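Local coordinates for synaptonemal complex protein 2 (Mus musculus, PDB 5IWZ) that helps build the axial and lateral elements of synaptonemal complexes in meiotic prophase and is required for chromosome synapsis and for insertion of SYCP3, at residues A[135-138]-A[139-142]; A[153-156]-A[157-161]; A[174-177]-A[178-182]. One frame throughout, in Å; residues are numbered along the deposited sequence.

Contact 1: A[135-138]-A[139-142]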
ATOM      1  N   LEU A 135       6.434  -2.161 -11.553  1.00 27.89           N
ATOM      2  CA  LEU A 135       7.623  -2.382 -12.359  1.00 26.47           C
ATOM      3  C   LEU A 135       8.757  -2.954 -11.509  1.00 23.63           C
ATOM      4  O   LEU A 135       9.479  -3.849 -11.953  1.00 26.42           O
ATOM      5  CB  LEU A 135       8.034  -1.073 -13.036  1.00 29.55           C
ATOM      6  CG  LEU A 135       9.293  -1.058 -13.897  1.00 32.57           C
ATOM      7  CD1 LEU A 135       9.351  -2.240 -14.878  1.00 29.79           C
ATOM      8  CD2 LEU A 135       9.413   0.301 -14.649  1.00 31.99           C
ATOM      9  N   LEU A 136       8.924  -2.456 -10.278  1.00 30.37           N
ATOM     10  CA  LEU A 136       9.917  -3.039  -9.378  1.00 29.71           C
ATOM     11  C   LEU A 136       9.690  -4.542  -9.190  1.00 31.48           C
ATOM     12  O   LEU A 136      10.647  -5.322  -9.150  1.00 31.44           O
ATOM     13  CB  LEU A 136       9.867  -2.336  -8.023  1.00 44.27           C
ATOM     14  CG  LEU A 136      11.048  -1.578  -7.409  1.00 51.86           C
ATOM     15  CD1 LEU A 136      11.007  -1.766  -5.895  1.00 50.63           C
ATOM     16  CD2 LEU A 136      12.404  -1.968  -7.988  1.00 42.14           C
ATOM     17  N   MET A 137       8.429  -4.972  -9.054  1.00 33.05           N
ATOM     18  CA  MET A 137       8.196  -6.403  -8.830  1.00 34.72           C
ATOM     19  C   MET A 137       8.528  -7.236 -10.064  1.00 31.72           C
ATOM     20  O   MET A 137       8.973  -8.376  -9.922  1.00 37.53           O
ATOM     21  CB  MET A 137       6.747  -6.673  -8.387  1.00 28.46           C
ATOM     22  CG  MET A 137       6.391  -6.147  -6.998  1.00 39.60           C
ATOM     23  SD  MET A 137       7.563  -6.556  -5.674  1.00 44.87           S
ATOM     24  CE  MET A 137       7.671  -8.352  -5.830  1.00 38.78           C
ATOM     25  N   VAL A 138       8.305  -6.697 -11.274  1.00 32.18           N
ATOM     26  CA  VAL A 138       8.694  -7.391 -12.504  1.00 29.47           C
ATOM     27  C   VAL A 138      10.203  -7.623 -12.538  1.00 34.43           C
ATOM     28  O   VAL A 138      10.681  -8.691 -12.952  1.00 32.67           O
ATOM     29  CB  VAL A 138       8.216  -6.591 -13.736  1.00 37.96           C
ATOM     30  CG1 VAL A 138       8.933  -7.051 -15.004  1.00 40.15           C
ATOM     31  CG2 VAL A 138       6.690  -6.698 -13.906  1.00 34.54           C
ATOM     32  N   ILE A 139      10.980  -6.625 -12.110  1.00 39.35           N
ATOM     33  CA  ILE A 139      12.431  -6.789 -12.048  1.00 40.19           C
ATOM     34  C   ILE A 139      12.816  -7.785 -10.958  1.00 32.78           C
ATOM     35  O   ILE A 139      13.748  -8.583 -11.118  1.00 37.81           O
ATOM     36  CB  ILE A 139      13.105  -5.428 -11.815  1.00 35.75           C
ATOM     37  CG1 ILE A 139      12.749  -4.455 -12.940  1.00 41.37           C
ATOM     38  CG2 ILE A 139      14.612  -5.606 -11.662  1.00 37.92           C
ATOM     39  CD1 ILE A 139      12.914  -3.005 -12.544  1.00 36.16           C
ATOM     40  N   TYR A 140      12.131  -7.724  -9.819  1.00 29.71           N
ATOM     41  CA  TYR A 140      12.427  -8.639  -8.727  1.00 36.24           C
ATOM     42  C   TYR A 140      12.246 -10.081  -9.177  1.00 44.21           C
ATOM     43  O   TYR A 140      13.100 -10.932  -8.906  1.00 40.68           O
ATOM     44  CB  TYR A 140      11.526  -8.288  -7.541  1.00 38.46           C
ATOM     45  CG  TYR A 140      11.611  -9.153  -6.300  1.00 47.53           C
ATOM     46  CD1 TYR A 140      10.933 -10.368  -6.223  1.00 48.18           C
ATOM     47  CD2 TYR A 140      12.302  -8.720  -5.176  1.00 45.71           C
ATOM     48  CE1 TYR A 140      10.977 -11.139  -5.077  1.00 50.92           C
ATOM     49  CE2 TYR A 140      12.348  -9.482  -4.027  1.00 42.77           C
ATOM     50  CZ  TYR A 140      11.682 -10.690  -3.984  1.00 49.51           C
ATOM     51  OH  TYR A 140      11.723 -11.458  -2.853  1.00 52.85           O
ATOM     52  N   ASP A 141      11.173 -10.359  -9.930  1.00 47.79           N
ATOM     53  CA  ASP A 141      10.815 -11.728 -10.289  1.00 54.32           C
ATOM     54  C   ASP A 141      11.582 -12.277 -11.483  1.00 50.37           C
ATOM     55  O   ASP A 141      11.440 -13.463 -11.786  1.00 54.34           O
ATOM     56  CB  ASP A 141       9.315 -11.828 -10.592  1.00 55.95           C
ATOM     57  CG  ASP A 141       8.458 -11.547  -9.380  1.00 61.68           C
ATOM     58  OD1 ASP A 141       7.412 -10.881  -9.533  1.00 62.42           O
ATOM     59  OD2 ASP A 141       8.825 -11.990  -8.273  1.00 70.22           O
ATOM     60  N   ILE A 142      12.388 -11.466 -12.173  1.00 49.73           N
ATOM     61  CA  ILE A 142      12.975 -11.926 -13.429  1.00 52.12           C
ATOM     62  C   ILE A 142      14.321 -12.626 -13.275  1.00 63.82           C
ATOM     63  O   ILE A 142      14.771 -13.284 -14.229  1.00 67.02           O
ATOM     64  CB  ILE A 142      13.129 -10.752 -14.412  1.00 49.75           C
ATOM     65  CG1 ILE A 142      13.195 -11.281 -15.842  1.00 47.86           C
ATOM     66  CG2 ILE A 142      14.365  -9.940 -14.069  1.00 47.77           C
ATOM     67  CD1 ILE A 142      12.119 -12.312 -16.140  1.00 52.81           C
TER
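The amide of Tyr140 reaches back one turn to Leu136 O, with N and O 2.9 Å apart and an N-H...O angle of 155°. Two further i to i+4 bonds flank it near the C-terminal end of helix 123-141, in the armadillo-repeat-like domain: Ile139 N to Leu135 O at 3.2 Å, and Asp141 N to Met137 O at 3.0 Å. The side chains of this turn spread to different neighbours. Met137 and Tyr140 run side by side, pointing the same way, in a Met-aromatic contact whose sulfur lies 5.3 Å from the ring centroid and 27° off the ring normal. The methionine curls to get there: CG stands beside its own backbone N (chi1 -68°), and bends at the next two torsions swing CE to the CG and CD1 corner of the ring. Met137 is also packed against Leu181 and Met182 of helix 169-185, while Tyr140 OH makes a weak hydrogen bond to Met182 O. On another side of the helix, Ile139 lays its CG1 branch back along the preceding turn, and helix 99-108 meets it through Leu99, Val100 and Met103. The same branch carries the apolar contact with Leu135, a loose one in which CD1 of Ile139 approaches CG of Leu135 to 4.3 Å.

Contact 2: A[153-156]-A[157-161]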
ATOM      1  N   SER A 153      18.348  -2.187  -2.294  1.00 27.49           N
ATOM      2  CA  SER A 153      18.116  -0.760  -2.488  1.00 31.51           C
ATOM      3  C   SER A 153      16.799  -0.286  -1.890  1.00 30.41           C
ATOM      4  O   SER A 153      16.743   0.810  -1.325  1.00 34.86           O
ATOM      5  CB  SER A 153      18.150  -0.439  -3.980  1.00 35.54           C
ATOM      6  OG  SER A 153      19.397  -0.842  -4.524  1.00 42.95           O
ATOM      7  N   PHE A 154      15.725  -1.073  -2.009  1.00 26.54           N
ATOM      8  CA  PHE A 154      14.385  -0.556  -1.734  1.00 25.43           C
ATOM      9  C   PHE A 154      13.821  -0.917  -0.362  1.00 31.37           C
ATOM     10  O   PHE A 154      12.970  -0.173   0.123  1.00 33.99           O
ATOM     11  CB  PHE A 154      13.401  -0.997  -2.825  1.00 29.47           C
ATOM     12  CG  PHE A 154      13.367  -0.054  -3.997  1.00 37.31           C
ATOM     13  CD1 PHE A 154      12.601   1.101  -3.943  1.00 35.59           C
ATOM     14  CD2 PHE A 154      14.127  -0.299  -5.131  1.00 30.25           C
ATOM     15  CE1 PHE A 154      12.572   1.983  -5.008  1.00 36.46           C
ATOM     16  CE2 PHE A 154      14.103   0.585  -6.210  1.00 34.07           C
ATOM     17  CZ  PHE A 154      13.322   1.720  -6.147  1.00 38.34           C
ATOM     18  N   ILE A 155      14.289  -1.991   0.307  1.00 30.27           N
ATOM     19  CA  ILE A 155      13.878  -2.224   1.695  1.00 29.18           C
ATOM     20  C   ILE A 155      14.153  -1.010   2.585  1.00 35.88           C
ATOM     21  O   ILE A 155      13.247  -0.597   3.317  1.00 32.24           O
ATOM     22  CB  ILE A 155      14.515  -3.518   2.240  1.00 31.40           C
ATOM     23  CG1 ILE A 155      14.033  -4.739   1.467  1.00 34.86           C
ATOM     24  CG2 ILE A 155      14.219  -3.671   3.721  1.00 33.96           C
ATOM     25  CD1 ILE A 155      12.571  -4.933   1.518  1.00 36.38           C
ATOM     26  N   PRO A 156      15.354  -0.399   2.564  1.00 35.04           N
ATOM     27  CA  PRO A 156      15.534   0.823   3.378  1.00 36.33           C
ATOM     28  C   PRO A 156      14.674   1.994   2.925  1.00 35.89           C
ATOM     29  O   PRO A 156      14.206   2.766   3.773  1.00 31.90           O
ATOM     30  CB  PRO A 156      17.038   1.134   3.233  1.00 37.39           C
ATOM     31  CG  PRO A 156      17.525   0.297   2.119  1.00 39.27           C
ATOM     32  CD  PRO A 156      16.639  -0.898   2.037  1.00 37.11           C
ATOM     33  N   GLN A 157      14.462   2.156   1.615  1.00 30.70           N
ATOM     34  CA  GLN A 157      13.631   3.253   1.117  1.00 27.25           C
ATOM     35  C   GLN A 157      12.198   3.121   1.616  1.00 29.51           C
ATOM     36  O   GLN A 157      11.579   4.100   2.045  1.00 28.25           O
ATOM     37  CB  GLN A 157      13.628   3.265  -0.418  1.00 25.63           C
ATOM     38  CG  GLN A 157      14.965   3.570  -1.076  1.00 37.37           C
ATOM     39  CD  GLN A 157      15.292   5.049  -1.078  1.00 39.38           C
ATOM     40  OE1 GLN A 157      14.417   5.891  -0.866  1.00 38.86           O
ATOM     41  NE2 GLN A 157      16.564   5.375  -1.299  1.00 37.58           N
ATOM     42  N   ILE A 158      11.638   1.916   1.519  1.00 27.04           N
ATOM     43  CA  ILE A 158      10.251   1.707   1.922  1.00 30.72           C
ATOM     44  C   ILE A 158      10.079   1.915   3.428  1.00 29.57           C
ATOM     45  O   ILE A 158       9.118   2.560   3.866  1.00 30.82           O
ATOM     46  CB  ILE A 158       9.775   0.318   1.464  1.00 29.15           C
ATOM     47  CG1 ILE A 158       9.778   0.283  -0.073  1.00 29.81           C
ATOM     48  CG2 ILE A 158       8.380  -0.002   2.057  1.00 26.43           C
ATOM     49  CD1 ILE A 158       9.397  -1.063  -0.678  1.00 33.91           C
ATOM     50  N   CYS A 159      11.011   1.398   4.241  1.00 30.82           N
ATOM     51  CA  CYS A 159      10.939   1.617   5.686  1.00 32.78           C
ATOM     52  C   CYS A 159      10.977   3.103   6.019  1.00 37.85           C
ATOM     53  O   CYS A 159      10.195   3.588   6.853  1.00 32.71           O
ATOM     54  CB  CYS A 159      12.082   0.887   6.402  1.00 34.80           C
ATOM     55  SG  CYS A 159      12.030  -0.918   6.359  1.00 37.96           S
ATOM     56  N   ALA A 160      11.900   3.842   5.391  1.00 29.91           N
ATOM     57  CA  ALA A 160      11.949   5.284   5.609  1.00 34.12           C
ATOM     58  C   ALA A 160      10.626   5.937   5.221  1.00 32.34           C
ATOM     59  O   ALA A 160      10.114   6.799   5.950  1.00 35.40           O
ATOM     60  CB  ALA A 160      13.117   5.896   4.824  1.00 37.90           C
ATOM     61  N   LEU A 161      10.041   5.507   4.095  1.00 28.60           N
ATOM     62  CA  LEU A 161       8.761   6.048   3.639  1.00 33.60           C
ATOM     63  C   LEU A 161       7.644   5.750   4.628  1.00 35.76           C
ATOM     64  O   LEU A 161       6.761   6.591   4.858  1.00 31.25           O
ATOM     65  CB  LEU A 161       8.411   5.465   2.269  1.00 35.38           C
ATOM     66  CG  LEU A 161       7.229   6.033   1.480  1.00 40.97           C
ATOM     67  CD1 LEU A 161       7.504   7.478   1.077  1.00 35.69           C
ATOM     68  CD2 LEU A 161       6.937   5.194   0.238  1.00 40.33           C
TER
HETATM   69  O   HOH W   1      18.350   2.926  -1.801  1.00 35.61           O
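Helix 144-163 is kinked here, because Pro156 has no N-H to give to the turn before it, yet regular i to i+4 bonding continues beyond: Ile158 N to Phe154 O at 2.8 Å, Cys159 N to Ile155 O at 3.1 Å and Ala160 N to Pro156 O at 3.0 Å, all nearly straight. The carbonyl of Ser153, which in an unbroken helix would accept a bond from Gln157, is served instead by a water. That water donates to Ser153 O at 2.7 Å and accepts from Gln157 NE2 at 3.1 Å, so the glutamine reaches the carbonyl through its side chain. The first torsion of Gln157 (chi1 -65°) places CG beside the backbone N and 3.3 Å from Ser153 O, and the bend at chi2 then turns the amide so that NE2 meets the water. The amide end is also held from outside, NE2 by Glu108 and OE1 by Lys111. Along the buried side, the CG1 branch of Ile158 lies over Phe154 O, and CG2 of Ile155 comes to 4.4 Å from SG of Cys159. Helix 169-185 packs on Ile155 and Ile158, and helix 197-212 on Ile155 and Cys159. The kink is a local feature, but the packing, with helices 99-108 and 123-141 also touching this one, is consistent with the stacked helices of an alpha-solenoid, as in armadillo-repeat-like domains.

Contact 3: A[174-177]-A[178-182]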
ATOM      1  N   GLU A 174       0.605   1.030   0.181  1.00 21.15           N
ATOM      2  CA  GLU A 174       1.043   0.396  -1.057  1.00 27.56           C
ATOM      3  C   GLU A 174       2.504  -0.046  -0.969  1.00 23.23           C
ATOM      4  O   GLU A 174       2.853  -1.168  -1.362  1.00 22.07           O
ATOM      5  CB  GLU A 174       0.825   1.377  -2.219  1.00 31.87           C
ATOM      6  CG  GLU A 174       1.527   1.011  -3.515  1.00 41.80           C
ATOM      7  CD  GLU A 174       1.020  -0.294  -4.089  1.00 50.42           C
ATOM      8  OE1 GLU A 174      -0.088  -0.737  -3.689  1.00 50.32           O
ATOM      9  OE2 GLU A 174       1.737  -0.891  -4.928  1.00 54.49           O
ATOM     10  N   ALA A 175       3.373   0.820  -0.442  1.00 22.62           N
ATOM     11  CA  ALA A 175       4.792   0.481  -0.357  1.00 28.13           C
ATOM     12  C   ALA A 175       5.038  -0.635   0.653  1.00 32.57           C
ATOM     13  O   ALA A 175       5.804  -1.571   0.388  1.00 25.82           O
ATOM     14  CB  ALA A 175       5.605   1.714   0.024  1.00 22.98           C
ATOM     15  N   LEU A 176       4.403  -0.537   1.824  1.00 28.71           N
ATOM     16  CA  LEU A 176       4.598  -1.535   2.864  1.00 27.72           C
ATOM     17  C   LEU A 176       4.165  -2.919   2.388  1.00 26.26           C
ATOM     18  O   LEU A 176       4.815  -3.925   2.693  1.00 33.93           O
ATOM     19  CB  LEU A 176       3.832  -1.107   4.117  1.00 27.91           C
ATOM     20  CG  LEU A 176       3.873  -1.993   5.353  1.00 30.16           C
ATOM     21  CD1 LEU A 176       5.316  -2.271   5.671  1.00 28.52           C
ATOM     22  CD2 LEU A 176       3.171  -1.293   6.537  1.00 29.35           C
ATOM     23  N   LYS A 177       3.093  -2.993   1.607  1.00 33.63           N
ATOM     24  CA  LYS A 177       2.619  -4.297   1.160  1.00 31.39           C
ATOM     25  C   LYS A 177       3.535  -4.883   0.091  1.00 27.04           C
ATOM     26  O   LYS A 177       3.772  -6.100   0.068  1.00 26.68           O
ATOM     27  CB  LYS A 177       1.178  -4.172   0.672  1.00 37.37           C
ATOM     28  CG  LYS A 177       0.801  -5.032  -0.494  1.00 44.69           C
ATOM     29  CD  LYS A 177      -0.681  -4.819  -0.841  1.00 56.34           C
ATOM     30  CE  LYS A 177      -0.978  -3.342  -1.077  1.00 61.35           C
ATOM     31  NZ  LYS A 177      -2.402  -2.966  -0.819  1.00 61.96           N
ATOM     32  N   LYS A 178       4.071  -4.039  -0.793  1.00 26.78           N
ATOM     33  CA  LYS A 178       5.077  -4.514  -1.734  1.00 26.69           C
ATOM     34  C   LYS A 178       6.321  -4.994  -1.001  1.00 24.83           C
ATOM     35  O   LYS A 178       6.954  -5.970  -1.415  1.00 29.35           O
ATOM     36  CB  LYS A 178       5.424  -3.412  -2.734  1.00 30.78           C
ATOM     37  CG  LYS A 178       4.319  -3.085  -3.724  1.00 33.65           C
ATOM     38  CD  LYS A 178       4.217  -4.168  -4.781  1.00 38.80           C
ATOM     39  CE  LYS A 178       3.330  -3.749  -5.943  1.00 42.15           C
ATOM     40  NZ  LYS A 178       1.900  -3.583  -5.538  1.00 44.03           N
ATOM     41  N   MET A 179       6.693  -4.323   0.096  1.00 24.98           N
ATOM     42  CA  MET A 179       7.870  -4.767   0.841  1.00 22.56           C
ATOM     43  C   MET A 179       7.652  -6.137   1.477  1.00 35.28           C
ATOM     44  O   MET A 179       8.547  -6.995   1.439  1.00 31.26           O
ATOM     45  CB  MET A 179       8.257  -3.748   1.911  1.00 26.85           C
ATOM     46  CG  MET A 179       9.358  -4.290   2.836  1.00 35.21           C
ATOM     47  SD  MET A 179      10.115  -3.085   3.935  1.00 38.59           S
ATOM     48  CE  MET A 179       8.852  -2.906   5.186  1.00 42.56           C
ATOM     49  N   ASN A 180       6.470  -6.360   2.066  1.00 33.14           N
ATOM     50  CA  ASN A 180       6.176  -7.655   2.675  1.00 39.23           C
ATOM     51  C   ASN A 180       6.105  -8.762   1.629  1.00 31.24           C
ATOM     52  O   ASN A 180       6.493  -9.900   1.905  1.00 35.03           O
ATOM     53  CB  ASN A 180       4.886  -7.556   3.515  1.00 29.86           C
ATOM     54  CG  ASN A 180       5.160  -6.945   4.882  1.00 32.31           C
ATOM     55  OD1 ASN A 180       6.196  -7.221   5.466  1.00 37.50           O
ATOM     56  ND2 ASN A 180       4.275  -6.081   5.369  1.00 23.24           N
ATOM     57  N   LEU A 181       5.644  -8.444   0.427  1.00 27.70           N
ATOM     58  CA  LEU A 181       5.706  -9.396  -0.675  1.00 35.83           C
ATOM     59  C   LEU A 181       7.148  -9.737  -1.038  1.00 39.37           C
ATOM     60  O   LEU A 181       7.475 -10.906  -1.272  1.00 43.73           O
ATOM     61  CB  LEU A 181       4.953  -8.815  -1.876  1.00 34.63           C
ATOM     62  CG  LEU A 181       4.909  -9.584  -3.189  1.00 51.67           C
ATOM     63  CD1 LEU A 181       3.943 -10.748  -3.064  1.00 56.48           C
ATOM     64  CD2 LEU A 181       4.474  -8.649  -4.307  1.00 55.72           C
ATOM     65  N   MET A 182       8.030  -8.737  -1.073  1.00 32.99           N
ATOM     66  CA  MET A 182       9.428  -9.006  -1.402  1.00 38.23           C
ATOM     67  C   MET A 182      10.093  -9.855  -0.325  1.00 39.75           C
ATOM     68  O   MET A 182      10.864 -10.775  -0.628  1.00 37.47           O
ATOM     69  CB  MET A 182      10.184  -7.691  -1.582  1.00 35.15           C
ATOM     70  CG  MET A 182       9.648  -6.849  -2.725  1.00 43.26           C
ATOM     71  SD  MET A 182      10.651  -5.424  -3.191  1.00 48.53           S
ATOM     72  CE  MET A 182      10.961  -4.594  -1.652  1.00 36.90           C
TER
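Glu174 and Lys178, one helical turn apart, are joined twice, once through their side chains and once through the backbone. The ammonium of Lys178 makes a salt bridge with the carboxylate, NZ lying 2.8 Å from OE2 of Glu174 on the syn side of that oxygen and 20° out of the carboxylate plane. The other oxygen, OE1, stays 3.9 Å from the same NZ, so the grip is one-sided. Both chains bend to close it. Glu174 sets CG beside its carbonyl carbon (chi1 166°) and then turns at chi2, while Lys178 folds at chi2 and chi4, passing its CE within 3.4 Å of OE2 before the ammonium arrives. Asp134 of helix 123-141 adds a long, weak ion pair to the lysine, and Glu174 touches Met126 and Glu130 of that helix. The ammonium so close to OE2 would favour the ionised carboxylate despite its burial, whereas Glu130, if charged, would oppose it. The backbone bond runs from Lys178 N to Glu174 O, and the amides of Met179, Asn180 and Leu181 continue the i to i+4 series. This is the middle of helix 169-185, a helix of the armadillo-repeat-like domain with neighbours on several sides. Away from the charged pair, CD1 of Leu176 meets the terminal CE of Met179 at 3.6 Å, the two side chains slanting across one another; the last torsion of the methionine (chi3 77°) turns its methyl toward the leucine. Asn180 lies alongside Leu176 and points the same way, its ND2 4.0 Å from CD1 of Leu176. That amide nitrogen is bonded to Gly221 O, and Glu224, Ala225 and Arg228 of helix 216-229 touch the same asparagine.

Three successive helices of one armadillo-repeat-like domain carry these turns, and the helices also pack on one another. Backbone i to i+4 bonds are common to all three; the side chains differ with place. Contacts 1 and 3 are the more buried: the Met-aromatic pair of contact 1 faces helix 169-185, and the salt bridge of contact 3 faces helix 123-141. Contact 2 has a partly exposed side, where, beside a proline kink, a water links Ser153 O to the Gln157 side chain. Leu136 CD1 of contact 1 lies 3.5 Å from Phe154 CG of contact 2, Ile155 CD1 3.5 Å from Met179 CG of contact 3, and Met137 CG rests on Lys178 CD.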